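Local coordinates for varicella-zoster virus protease (Human herpesvirus 3, PDB 1VZV), which is a herpesvirus serine protease, active as a dimer, that probably cleaves the assembly protein inside the procapsid so that the capsid can mature, at residues A[140-145]-A[211-216]; A[6-11]-A[156-161]; A[69-74]-A[180-185]; A[38-43]-A[186-191]. All blocks are in the same frame, centred on the assembly; numbering follows the deposited sequence.

Interaction 1 of 4, residues A[140-145]-A[211-216]; sequences GTVVNY and KRRREA
R212 has CG anti to the carbonyl carbon (chi1 -59°) and bends at chi2; its side chain runs beside that of T141, whose own OG1 stands between the backbone N and the carbonyl carbon (chi1 57°), and the two point the same way. This is where the C-terminal helix 205-216 of the assemblin (peptidase family S21) fold lies against the loop that runs into strand 144-146. T141 OG1 lies 3.4 Å from R212 NH1, oblique to the guanidinium, at an angle too poor for a hydrogen bond. Both side chains instead reach carbonyls just before the 140-145 segment: OG1 is hydrogen-bonded to that of R138, and R212 NH2 reaches that of G136 weakly. T141 is about 6 Å from the catalytic S110, side chain to side chain. In related herpesvirus proteases the arginine loop corresponding to the one holding R138 contributes to the oxyanion hole, so a second-shell role for the contact is possible.

V142 supplies the apolar part, with its two methyls divided between successive helix residues. CG2 meets R212 CB at 3.4 Å, while CG1 lies over R213, 3.7 Å from both its CA and its CG. The helix backbone comes near at G140, whose CA is 4.0 Å from R212 O. That same carbonyl accepts the helical bond from A216 N, and the A216 methyl, CB, ends 3.6 Å from G140 O.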
loop_
_atom_site.group_PDB
_atom_site.type_symbol
_atom_site.label_atom_id
_atom_site.label_comp_id
_atom_site.label_asym_id
_atom_site.label_seq_id
_atom_site.Cartn_x
_atom_site.Cartn_y
_atom_site.Cartn_z
ATOM N N GLY A 140 -0.908 -14.797 16.091
ATOM C CA GLY A 140 -1.897 -13.992 16.804
ATOM C C GLY A 140 -1.418 -12.550 16.864
ATOM O O GLY A 140 -1.910 -11.755 17.685
ATOM N N THR A 141 -0.488 -12.223 15.951
ATOM C CA THR A 141 0.177 -10.924 15.879
ATOM C C THR A 141 -0.615 -9.716 15.432
ATOM O O THR A 141 -0.025 -8.741 14.988
ATOM C CB THR A 141 1.499 -10.973 15.046
ATOM O OG1 THR A 141 1.247 -11.459 13.719
ATOM C CG2 THR A 141 2.547 -11.830 15.711
ATOM N N VAL A 142 -1.939 -9.764 15.488
ATOM C CA VAL A 142 -2.711 -8.581 15.128
ATOM C C VAL A 142 -2.701 -7.693 16.389
ATOM O O VAL A 142 -2.621 -8.205 17.514
ATOM C CB VAL A 142 -4.114 -8.959 14.673
ATOM C CG1 VAL A 142 -5.130 -8.044 15.268
ATOM C CG2 VAL A 142 -4.184 -8.889 13.175
ATOM N N VAL A 143 -2.695 -6.377 16.227
ATOM C CA VAL A 143 -2.661 -5.526 17.401
ATOM C C VAL A 143 -3.776 -4.509 17.505
ATOM O O VAL A 143 -4.494 -4.267 16.548
ATOM C CB VAL A 143 -1.309 -4.820 17.557
ATOM C CG1 VAL A 143 -0.271 -5.808 17.940
ATOM C CG2 VAL A 143 -0.933 -4.115 16.303
ATOM N N ASN A 144 -3.948 -3.965 18.704
ATOM C CA ASN A 144 -4.942 -2.956 18.965
ATOM C C ASN A 144 -4.185 -1.717 19.420
ATOM O O ASN A 144 -3.151 -1.817 20.080
ATOM C CB ASN A 144 -5.924 -3.432 20.032
ATOM C CG ASN A 144 -7.155 -2.545 20.138
ATOM O OD1 ASN A 144 -7.872 -2.333 19.166
ATOM N ND2 ASN A 144 -7.414 -2.034 21.333
ATOM N N TYR A 145 -4.659 -0.565 18.957
ATOM C CA TYR A 145 -4.107 0.760 19.256
ATOM C C TYR A 145 -5.245 1.595 19.846
ATOM O O TYR A 145 -6.396 1.441 19.421
ATOM C CB TYR A 145 -3.722 1.494 17.969
ATOM C CG TYR A 145 -2.615 0.941 17.119
ATOM C CD1 TYR A 145 -2.820 -0.153 16.288
ATOM C CD2 TYR A 145 -1.384 1.578 17.080
ATOM C CE1 TYR A 145 -1.819 -0.605 15.433
ATOM C CE2 TYR A 145 -0.377 1.146 16.235
ATOM C CZ TYR A 145 -0.588 0.048 15.407
ATOM O OH TYR A 145 0.445 -0.389 14.590
ATOM N N LYS A 211 -8.715 -13.195 10.782
ATOM C CA LYS A 211 -8.481 -14.327 11.668
ATOM C C LYS A 211 -7.381 -14.182 12.719
ATOM O O LYS A 211 -7.509 -14.777 13.793
ATOM C CB LYS A 211 -8.372 -15.654 10.902
ATOM C CG LYS A 211 -7.123 -15.837 10.082
ATOM C CD LYS A 211 -7.324 -16.842 8.943
ATOM C CE LYS A 211 -8.150 -16.223 7.792
ATOM N NZ LYS A 211 -9.412 -15.473 8.216
ATOM N N ARG A 212 -6.330 -13.395 12.451
ATOM C CA ARG A 212 -5.261 -13.189 13.438
ATOM C C ARG A 212 -5.898 -12.439 14.605
ATOM O O ARG A 212 -5.537 -12.647 15.769
ATOM C CB ARG A 212 -4.146 -12.322 12.875
ATOM C CG ARG A 212 -3.457 -12.837 11.622
ATOM C CD ARG A 212 -2.487 -13.943 11.954
ATOM N NE ARG A 212 -1.547 -14.249 10.872
ATOM C CZ ARG A 212 -0.603 -13.421 10.415
ATOM N NH1 ARG A 212 -0.463 -12.181 10.892
ATOM N NH2 ARG A 212 0.193 -13.838 9.443
ATOM N N ARG A 213 -6.859 -11.571 14.274
ATOM C CA ARG A 213 -7.609 -10.764 15.239
ATOM C C ARG A 213 -8.413 -11.690 16.163
ATOM O O ARG A 213 -8.332 -11.584 17.382
ATOM C CB ARG A 213 -8.558 -9.840 14.483
ATOM C CG ARG A 213 -8.807 -8.470 15.104
ATOM C CD ARG A 213 -9.982 -7.767 14.398
ATOM N NE ARG A 213 -11.164 -8.620 14.446
ATOM C CZ ARG A 213 -12.078 -8.582 15.414
ATOM N NH1 ARG A 213 -12.033 -7.647 16.365
ATOM N NH2 ARG A 213 -13.093 -9.435 15.387
ATOM N N ARG A 214 -9.170 -12.610 15.575
ATOM C CA ARG A 214 -9.963 -13.569 16.323
ATOM C C ARG A 214 -9.070 -14.453 17.189
ATOM O O ARG A 214 -9.447 -14.868 18.273
ATOM C CB ARG A 214 -10.736 -14.442 15.349
ATOM C CG ARG A 214 -12.204 -14.172 15.289
ATOM C CD ARG A 214 -12.914 -14.767 16.495
ATOM N NE ARG A 214 -13.977 -15.717 16.126
ATOM C CZ ARG A 214 -15.146 -15.380 15.567
ATOM N NH1 ARG A 214 -15.442 -14.105 15.303
ATOM N NH2 ARG A 214 -16.028 -16.330 15.279
ATOM N N GLU A 215 -7.886 -14.775 16.698
ATOM C CA GLU A 215 -6.983 -15.609 17.471
ATOM C C GLU A 215 -6.462 -14.857 18.695
ATOM O O GLU A 215 -6.320 -15.442 19.768
ATOM C CB GLU A 215 -5.802 -16.145 16.610
ATOM C CG GLU A 215 -5.980 -17.557 15.969
ATOM C CD GLU A 215 -6.341 -18.709 16.981
ATOM O OE1 GLU A 215 -6.423 -18.488 18.213
ATOM O OE2 GLU A 215 -6.558 -19.863 16.536
ATOM N N ALA A 216 -6.203 -13.562 18.562
ATOM C CA ALA A 216 -5.685 -12.807 19.703
ATOM C C ALA A 216 -6.730 -12.589 20.798
ATOM O O ALA A 216 -6.407 -12.240 21.938
ATOM C CB ALA A 216 -5.104 -11.473 19.247
#

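Interaction 2 of 4, residues A[6-11]-A[156-161]; sequences AGYLAL and FRVLSM
F156 and Y8 are the principal partners here, joined by A6: the phenyl ring of F156 reaches from an irregular loop to the end of strand 3-8. The F156 side chain sets out toward the strand, and its leading atom, CZ, comes to the backbone. The carbonyl oxygen A6 O lies at the ring edge, near its plane, 3.2 Å from CZ. This places the oxygen beside the weakly positive rim hydrogens of the phenyl group and not above its electron-rich face. The A6 methyl adds an apolar touch, CB lying 4.2 Å from F156 CE2. G7 CA lies 3.8 Å from F156 CZ in an oblique approach.

Y8 takes up a second place beside the loop. Its CG is anti to the carbonyl carbon, beside the backbone N (chi1 -65°). The phenol extends to V158, with OH 3.4 Å from V158 CG2; the hydroxyl's polar need is met by D57. Y8 CE2 is a looser 4.5 Å from F156 CD1, an oblique meeting. Over the centre of one Y8 face sits L11 CD2, 3.8 Å above the plane, so the chain beyond the strand folds back on the phenol.

F62, on strand 61-67, is edge-to-face with both Y8 and F156 and completes a small aromatic cluster. Strand 3-8 runs between strands 61-67 and 144-146 in the mixed sheet, while the loop leads into helix 161-173, whose N-cap is S160 and whose K164 binds the F156 carbonyl.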
loop_
_atom_site.group_PDB
_atom_site.type_symbol
_atom_site.label_atom_id
_atom_site.label_comp_id
_atom_site.label_asym_id
_atom_site.label_seq_id
_atom_site.Cartn_x
_atom_site.Cartn_y
_atom_site.Cartn_z
ATOM N N ALA A 6 -1.165 -2.723 22.081
ATOM C CA ALA A 6 -1.058 -3.903 22.929
ATOM C C ALA A 6 -1.457 -5.127 22.104
ATOM O O ALA A 6 -2.335 -5.037 21.252
ATOM C CB ALA A 6 -1.942 -3.765 24.145
ATOM N N GLY A 7 -0.776 -6.249 22.307
ATOM C CA GLY A 7 -1.080 -7.456 21.564
ATOM C C GLY A 7 -0.106 -8.524 21.999
ATOM O O GLY A 7 0.731 -8.271 22.861
ATOM N N TYR A 8 -0.221 -9.721 21.435
ATOM C CA TYR A 8 0.671 -10.827 21.767
ATOM C C TYR A 8 1.840 -10.855 20.817
ATOM O O TYR A 8 1.663 -10.844 19.599
ATOM C CB TYR A 8 -0.024 -12.161 21.602
ATOM C CG TYR A 8 -1.176 -12.440 22.515
ATOM C CD1 TYR A 8 -0.964 -12.978 23.765
ATOM C CD2 TYR A 8 -2.481 -12.290 22.075
ATOM C CE1 TYR A 8 -1.990 -13.366 24.541
ATOM C CE2 TYR A 8 -3.518 -12.676 22.849
ATOM C CZ TYR A 8 -3.265 -13.221 24.085
ATOM O OH TYR A 8 -4.304 -13.673 24.863
ATOM N N LEU A 9 3.035 -10.970 21.364
ATOM C CA LEU A 9 4.218 -11.028 20.525
ATOM C C LEU A 9 4.181 -12.341 19.751
ATOM O O LEU A 9 4.636 -12.404 18.605
ATOM C CB LEU A 9 5.477 -10.969 21.392
ATOM C CG LEU A 9 6.171 -9.631 21.630
ATOM C CD1 LEU A 9 5.239 -8.499 21.343
ATOM C CD2 LEU A 9 6.722 -9.556 23.046
ATOM N N ALA A 10 3.616 -13.377 20.380
ATOM C CA ALA A 10 3.531 -14.719 19.786
ATOM C C ALA A 10 2.618 -15.669 20.576
ATOM O O ALA A 10 2.512 -15.576 21.809
ATOM C CB ALA A 10 4.930 -15.329 19.708
ATOM N N LEU A 11 1.948 -16.581 19.879
ATOM C CA LEU A 11 1.101 -17.521 20.592
ATOM C C LEU A 11 1.873 -18.815 20.731
ATOM O O LEU A 11 2.383 -19.349 19.731
ATOM C CB LEU A 11 -0.238 -17.744 19.889
ATOM C CG LEU A 11 -1.294 -16.635 19.982
ATOM C CD1 LEU A 11 -2.619 -17.185 19.507
ATOM C CD2 LEU A 11 -1.429 -16.140 21.398
ATOM N N PHE A 156 -9.204 -7.413 24.403
ATOM C CA PHE A 156 -8.753 -8.806 24.360
ATOM C C PHE A 156 -9.639 -9.597 25.309
ATOM O O PHE A 156 -9.355 -9.647 26.496
ATOM C CB PHE A 156 -7.305 -8.891 24.814
ATOM C CG PHE A 156 -6.356 -8.205 23.886
ATOM C CD1 PHE A 156 -5.839 -8.874 22.788
ATOM C CD2 PHE A 156 -6.050 -6.861 24.053
ATOM C CE1 PHE A 156 -5.057 -8.223 21.877
ATOM C CE2 PHE A 156 -5.261 -6.204 23.136
ATOM C CZ PHE A 156 -4.768 -6.887 22.046
ATOM N N ARG A 157 -10.687 -10.240 24.787
ATOM C CA ARG A 157 -11.661 -10.980 25.607
ATOM C C ARG A 157 -11.195 -12.137 26.461
ATOM O O ARG A 157 -11.892 -12.541 27.387
ATOM C CB ARG A 157 -12.836 -11.439 24.756
ATOM C CG ARG A 157 -13.562 -10.316 23.985
ATOM C CD ARG A 157 -14.959 -10.793 23.561
ATOM N NE ARG A 157 -15.527 -10.076 22.414
ATOM C CZ ARG A 157 -16.755 -10.291 21.931
ATOM N NH1 ARG A 157 -17.550 -11.192 22.510
ATOM N NH2 ARG A 157 -17.198 -9.607 20.878
ATOM N N VAL A 158 -10.044 -12.698 26.111
ATOM C CA VAL A 158 -9.455 -13.826 26.850
ATOM C C VAL A 158 -8.458 -13.396 27.952
ATOM O O VAL A 158 -8.345 -14.048 28.996
ATOM C CB VAL A 158 -8.739 -14.843 25.890
ATOM C CG1 VAL A 158 -9.758 -15.537 24.986
ATOM C CG2 VAL A 158 -7.673 -14.116 25.041
ATOM N N LEU A 159 -7.745 -12.302 27.713
ATOM C CA LEU A 159 -6.766 -11.798 28.656
ATOM C C LEU A 159 -7.412 -11.565 30.021
ATOM O O LEU A 159 -8.335 -10.782 30.165
ATOM C CB LEU A 159 -6.146 -10.510 28.113
ATOM C CG LEU A 159 -4.949 -9.997 28.900
ATOM C CD1 LEU A 159 -3.818 -10.998 28.754
ATOM C CD2 LEU A 159 -4.536 -8.605 28.449
ATOM N N SER A 160 -6.915 -12.275 31.018
ATOM C CA SER A 160 -7.408 -12.196 32.387
ATOM C C SER A 160 -7.371 -10.792 32.957
ATOM O O SER A 160 -6.454 -10.019 32.662
ATOM C CB SER A 160 -6.535 -13.067 33.282
ATOM O OG SER A 160 -5.194 -12.603 33.262
ATOM N N MET A 161 -8.331 -10.483 33.827
ATOM C CA MET A 161 -8.365 -9.171 34.466
ATOM C C MET A 161 -7.100 -9.058 35.329
ATOM O O MET A 161 -6.535 -7.975 35.465
ATOM C CB MET A 161 -9.621 -9.027 35.329
ATOM C CG MET A 161 -9.857 -7.629 35.925
ATOM S SD MET A 161 -10.286 -6.318 34.736
ATOM C CE MET A 161 -9.347 -4.922 35.469
#

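Interaction 3 of 4, residues A[69-74]-A[180-185]; sequences CPQLHA and VWKVSE
C69 and W181 meet through a CA-H...O contact: the W181 carbonyl oxygen lies 3.0 Å from C69 CA, and P70 CD is near the same oxygen at 3.3 Å. V183 O plays a comparable part at the next helix residue, Q71, facing the aliphatic portion of its side chain with CG at 3.1 Å. Chain 180-185 thus offers peptide oxygens to C-H groups at the start of helix 70-79, a junction of polar backbone with carbon rather than a ladder of backbone bonds. Farther along the helix a methyl sits beside a carboxylate oxygen, A74 CB lying 3.9 Å from E185 OE2.

Apolar packing fills in beside them. C69 CB and W181 CB are 4.1 Å apart, while the indole itself leads away from the helix. The P70 ring and the V180 side chain cross at about a right angle, with CD 4.1 Å from V180 CB.

The capping bond belongs to the helix alone. C69 is its N-cap residue, and with SG anti to the backbone N (chi1 168°), beside the carbonyl carbon, the sulfur accepts weakly from L72 N. The N-H...S angle is 149°. L72 N also bonds weakly to C69 O, so the sulfur is a second weak acceptor for it, while C69 CA faces the loop.

In the fold, the loop joins helix 161-173 to helix 185-197. C69 and V183 both rest on V48 of strand 47-56, Q71 and V183 touch L188 of helix 185-197, and E185 packs on K190 of the second subunit.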
loop_
_atom_site.group_PDB
_atom_site.type_symbol
_atom_site.label_atom_id
_atom_site.label_comp_id
_atom_site.label_asym_id
_atom_site.label_seq_id
_atom_site.Cartn_x
_atom_site.Cartn_y
_atom_site.Cartn_z
ATOM N N CYS A 69 5.153 9.686 18.316
ATOM C CA CYS A 69 6.010 10.261 17.268
ATOM C C CYS A 69 5.154 11.279 16.517
ATOM O O CYS A 69 4.232 10.926 15.795
ATOM C CB CYS A 69 6.538 9.164 16.308
ATOM S SG CYS A 69 7.324 9.799 14.776
ATOM N N PRO A 70 5.424 12.565 16.705
ATOM C CA PRO A 70 4.592 13.528 15.989
ATOM C C PRO A 70 4.621 13.386 14.484
ATOM O O PRO A 70 3.594 13.575 13.840
ATOM C CB PRO A 70 5.134 14.883 16.456
ATOM C CG PRO A 70 6.571 14.602 16.748
ATOM C CD PRO A 70 6.493 13.237 17.458
ATOM N N GLN A 71 5.757 13.004 13.917
ATOM C CA GLN A 71 5.824 12.880 12.464
ATOM C C GLN A 71 4.965 11.746 11.894
ATOM O O GLN A 71 4.345 11.901 10.836
ATOM C CB GLN A 71 7.274 12.758 11.982
ATOM C CG GLN A 71 8.116 14.030 12.158
ATOM C CD GLN A 71 8.402 14.338 13.608
ATOM O OE1 GLN A 71 8.517 13.430 14.428
ATOM N NE2 GLN A 71 8.477 15.615 13.945
ATOM N N LEU A 72 4.884 10.633 12.623
ATOM C CA LEU A 72 4.098 9.486 12.183
ATOM C C LEU A 72 2.664 9.851 11.842
ATOM O O LEU A 72 2.103 9.274 10.929
ATOM C CB LEU A 72 4.145 8.379 13.224
ATOM C CG LEU A 72 3.610 6.966 12.963
ATOM C CD1 LEU A 72 2.256 6.791 13.630
ATOM C CD2 LEU A 72 3.577 6.626 11.492
ATOM N N HIS A 73 2.072 10.819 12.543
ATOM C CA HIS A 73 0.693 11.236 12.252
ATOM C C HIS A 73 0.654 12.266 11.128
ATOM O O HIS A 73 -0.283 12.291 10.325
ATOM C CB HIS A 73 0.010 11.865 13.457
ATOM C CG HIS A 73 -0.033 10.994 14.667
ATOM N ND1 HIS A 73 -0.871 11.256 15.733
ATOM C CD2 HIS A 73 0.722 9.930 15.032
ATOM C CE1 HIS A 73 -0.620 10.400 16.708
ATOM N NE2 HIS A 73 0.341 9.585 16.308
ATOM N N ALA A 74 1.649 13.136 11.085
ATOM C CA ALA A 74 1.673 14.163 10.070
ATOM C C ALA A 74 1.763 13.647 8.639
ATOM O O ALA A 74 0.970 14.070 7.805
ATOM C CB ALA A 74 2.779 15.138 10.346
ATOM N N VAL A 180 9.116 12.183 23.057
ATOM C CA VAL A 180 8.500 12.183 21.734
ATOM C C VAL A 180 9.527 11.742 20.665
ATOM O O VAL A 180 10.586 12.356 20.491
ATOM C CB VAL A 180 7.758 13.530 21.365
ATOM C CG1 VAL A 180 6.980 14.062 22.558
ATOM C CG2 VAL A 180 8.696 14.579 20.817
ATOM N N TRP A 181 9.262 10.594 20.047
ATOM C CA TRP A 181 10.130 10.052 19.015
ATOM C C TRP A 181 10.009 10.844 17.724
ATOM O O TRP A 181 8.932 10.977 17.141
ATOM C CB TRP A 181 9.816 8.576 18.783
ATOM C CG TRP A 181 10.222 7.748 19.948
ATOM C CD1 TRP A 181 11.401 7.063 20.099
ATOM C CD2 TRP A 181 9.514 7.602 21.188
ATOM N NE1 TRP A 181 11.477 6.519 21.363
ATOM C CE2 TRP A 181 10.332 6.835 22.053
ATOM C CE3 TRP A 181 8.271 8.044 21.653
ATOM C CZ2 TRP A 181 9.942 6.510 23.361
ATOM C CZ3 TRP A 181 7.883 7.716 22.951
ATOM C CH2 TRP A 181 8.718 6.958 23.789
ATOM N N LYS A 182 11.118 11.426 17.306
ATOM C CA LYS A 182 11.122 12.202 16.089
ATOM C C LYS A 182 11.852 11.476 14.982
ATOM O O LYS A 182 12.995 11.036 15.188
ATOM C CB LYS A 182 11.789 13.547 16.327
ATOM C CG LYS A 182 10.906 14.500 17.080
ATOM C CD LYS A 182 11.628 15.785 17.406
ATOM C CE LYS A 182 10.627 16.880 17.744
ATOM N NZ LYS A 182 9.856 17.319 16.530
ATOM N N VAL A 183 11.158 11.250 13.859
ATOM C CA VAL A 183 11.742 10.631 12.661
ATOM C C VAL A 183 11.504 11.761 11.668
ATOM O O VAL A 183 10.936 12.776 12.035
ATOM C CB VAL A 183 11.038 9.298 12.235
ATOM C CG1 VAL A 183 11.610 8.800 10.952
ATOM C CG2 VAL A 183 11.259 8.213 13.274
ATOM N N SER A 184 11.896 11.617 10.420
ATOM C CA SER A 184 11.732 12.724 9.493
ATOM C C SER A 184 10.846 12.443 8.299
ATOM O O SER A 184 11.228 11.682 7.427
ATOM C CB SER A 184 13.115 13.149 9.002
ATOM O OG SER A 184 14.118 12.737 9.936
ATOM N N GLU A 185 9.700 13.111 8.240
ATOM C CA GLU A 185 8.721 12.982 7.156
ATOM C C GLU A 185 9.258 12.381 5.845
ATOM O O GLU A 185 8.692 11.414 5.325
ATOM C CB GLU A 185 8.106 14.356 6.870
ATOM C CG GLU A 185 6.608 14.370 6.676
ATOM C CD GLU A 185 5.927 15.563 7.384
ATOM O OE1 GLU A 185 6.572 16.198 8.263
ATOM O OE2 GLU A 185 4.740 15.865 7.063
#

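Interaction 4 of 4, residues A[38-43]-A[186-191]; sequences INIDHR and DKLAKV
V191 fits its CG1 methyl against three residues of the I40-R43 turn. This branch, anti to the backbone N (chi1 -173°), lies 3.5 Å from I40 O, 3.6 Å from D41 CB and 3.5 Å from R43 CG. Its other methyl, CG2, sits over the centre of one face of the R43 guanidinium, 4.0 Å above the plane. I40 adds apolar contacts, CG2 to V191 CG1 at 3.8 Å and, more loosely, CD1 to L188 CD1.

What positions this shell is a type I' beta turn closed by R43 N to I40 O. R43, bent at chi2 and chi3, forms a salt bridge to D45 through NE, consistent with the guanidinium being kept over the valine. D41 OD1 is bonded to H81 of the second subunit, and K190 of the same helix forms a salt bridge with E78 of that subunit, so the turn and helix 185-197 both reach the dimer interface.

H42 points away from the helix, its ring meeting that of H129. The turn thus carries H42, which with S110 and H129 makes up the Ser-His-His triad characteristic of herpesvirus proteases.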
loop_
_atom_site.group_PDB
_atom_site.type_symbol
_atom_site.label_atom_id
_atom_site.label_comp_id
_atom_site.label_asym_id
_atom_site.label_seq_id
_atom_site.Cartn_x
_atom_site.Cartn_y
_atom_site.Cartn_z
ATOM N N ILE A 38 10.132 0.120 19.445
ATOM C CA ILE A 38 9.138 -0.144 18.426
ATOM C C ILE A 38 9.455 0.675 17.177
ATOM O O ILE A 38 9.458 1.900 17.201
ATOM C CB ILE A 38 7.717 0.201 18.978
ATOM C CG1 ILE A 38 7.162 -0.990 19.742
ATOM C CG2 ILE A 38 6.753 0.628 17.884
ATOM C CD1 ILE A 38 5.751 -0.797 20.192
ATOM N N ASN A 39 9.798 0.005 16.098
ATOM C CA ASN A 39 10.066 0.730 14.876
ATOM C C ASN A 39 9.142 0.178 13.807
ATOM O O ASN A 39 8.424 -0.790 14.050
ATOM C CB ASN A 39 11.557 0.680 14.482
ATOM C CG ASN A 39 12.030 -0.697 14.061
ATOM O OD1 ASN A 39 11.262 -1.498 13.527
ATOM N ND2 ASN A 39 13.321 -0.968 14.270
ATOM N N ILE A 40 9.158 0.786 12.633
ATOM C CA ILE A 40 8.302 0.383 11.526
ATOM C C ILE A 40 9.125 -0.342 10.459
ATOM O O ILE A 40 10.179 0.130 10.105
ATOM C CB ILE A 40 7.681 1.656 10.890
ATOM C CG1 ILE A 40 6.834 2.421 11.903
ATOM C CG2 ILE A 40 6.932 1.317 9.604
ATOM C CD1 ILE A 40 6.393 3.745 11.395
ATOM N N ASP A 41 8.658 -1.483 9.966
ATOM C CA ASP A 41 9.347 -2.235 8.905
ATOM C C ASP A 41 10.684 -2.824 9.359
ATOM O O ASP A 41 11.471 -3.308 8.531
ATOM C CB ASP A 41 9.556 -1.308 7.671
ATOM C CG ASP A 41 10.165 -2.036 6.415
ATOM O OD1 ASP A 41 9.630 -3.108 6.040
ATOM O OD2 ASP A 41 11.137 -1.509 5.778
ATOM N N HIS A 42 10.907 -2.856 10.674
ATOM C CA HIS A 42 12.175 -3.347 11.264
ATOM C C HIS A 42 13.320 -2.358 11.010
ATOM O O HIS A 42 14.483 -2.676 11.236
ATOM C CB HIS A 42 12.583 -4.731 10.763
ATOM C CG HIS A 42 11.697 -5.835 11.229
ATOM N ND1 HIS A 42 11.780 -6.428 12.466
ATOM C CD2 HIS A 42 10.709 -6.496 10.577
ATOM C CE1 HIS A 42 10.861 -7.406 12.521
ATOM N NE2 HIS A 42 10.180 -7.491 11.394
ATOM N N ARG A 43 12.965 -1.149 10.571
ATOM C CA ARG A 43 13.901 -0.076 10.296
ATOM C C ARG A 43 14.496 0.517 11.561
ATOM O O ARG A 43 13.861 1.281 12.270
ATOM C CB ARG A 43 13.226 1.032 9.488
ATOM C CG ARG A 43 13.030 0.700 8.026
ATOM C CD ARG A 43 14.366 0.596 7.310
ATOM N NE ARG A 43 14.840 1.880 6.794
ATOM C CZ ARG A 43 14.528 2.356 5.586
ATOM N NH1 ARG A 43 13.742 1.633 4.774
ATOM N NH2 ARG A 43 15.001 3.545 5.182
ATOM N N ASP A 186 10.374 12.924 5.348
ATOM C CA ASP A 186 10.994 12.469 4.100
ATOM C C ASP A 186 11.385 11.007 4.109
ATOM O O ASP A 186 11.227 10.344 3.097
ATOM C CB ASP A 186 12.216 13.327 3.735
ATOM C CG ASP A 186 11.840 14.647 3.038
ATOM O OD1 ASP A 186 10.753 14.682 2.397
ATOM O OD2 ASP A 186 12.640 15.636 3.109
ATOM N N LYS A 187 11.927 10.524 5.228
ATOM C CA LYS A 187 12.332 9.110 5.383
ATOM C C LYS A 187 11.188 8.246 5.932
ATOM O O LYS A 187 11.145 7.019 5.756
ATOM C CB LYS A 187 13.532 8.989 6.316
ATOM C CG LYS A 187 13.181 8.931 7.771
ATOM C CD LYS A 187 13.647 7.627 8.335
ATOM C CE LYS A 187 15.152 7.442 8.130
ATOM N NZ LYS A 187 15.991 8.466 8.833
ATOM N N LEU A 188 10.268 8.912 6.616
ATOM C CA LEU A 188 9.121 8.261 7.193
ATOM C C LEU A 188 8.221 7.876 6.040
ATOM O O LEU A 188 7.711 6.766 6.019
ATOM C CB LEU A 188 8.410 9.214 8.147
ATOM C CG LEU A 188 7.483 8.590 9.190
ATOM C CD1 LEU A 188 8.184 7.453 9.924
ATOM C CD2 LEU A 188 7.025 9.660 10.157
ATOM N N ALA A 189 8.099 8.759 5.048
ATOM C CA ALA A 189 7.257 8.506 3.877
ATOM C C ALA A 189 7.830 7.399 2.992
ATOM O O ALA A 189 7.127 6.812 2.165
ATOM C CB ALA A 189 7.065 9.766 3.083
ATOM N N LYS A 190 9.112 7.108 3.201
ATOM C CA LYS A 190 9.813 6.063 2.463
ATOM C C LYS A 190 9.677 4.743 3.212
ATOM O O LYS A 190 9.528 3.697 2.602
ATOM C CB LYS A 190 11.302 6.420 2.269
ATOM C CG LYS A 190 11.567 7.498 1.206
ATOM C CD LYS A 190 13.026 7.930 1.146
ATOM C CE LYS A 190 13.220 9.064 0.105
ATOM N NZ LYS A 190 13.301 8.633 -1.357
ATOM N N VAL A 191 9.755 4.769 4.534
ATOM C CA VAL A 191 9.593 3.517 5.242
ATOM C C VAL A 191 8.135 3.076 5.086
ATOM O O VAL A 191 7.858 1.903 4.886
ATOM C CB VAL A 191 9.929 3.620 6.747
ATOM C CG1 VAL A 191 9.905 2.235 7.377
ATOM C CG2 VAL A 191 11.272 4.263 6.962
#

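Interactions 1 and 2 lie on one side of the chain, interactions 3 and 4 on the other. The first two touch directly, since strands 144-146 and 3-8 are sheet neighbours and A216 O packs against both Y8 and F156. L188 connects the other pair, with CD2 against Q71 and L72 and CD1 against V183. Interactions 2 and 4 are buried, interaction 1 partly so, and interaction 3 is a surface contact. Their chemistry follows: aromatic rings in 2, valine methyls against arginine carbons in 1 and 4, peptide oxygens against C-H groups in 3. Catalytic H42 belongs to interaction 4, and the T141 side chain of interaction 1 lies near S110; interactions 3 and 4 also meet the second subunit.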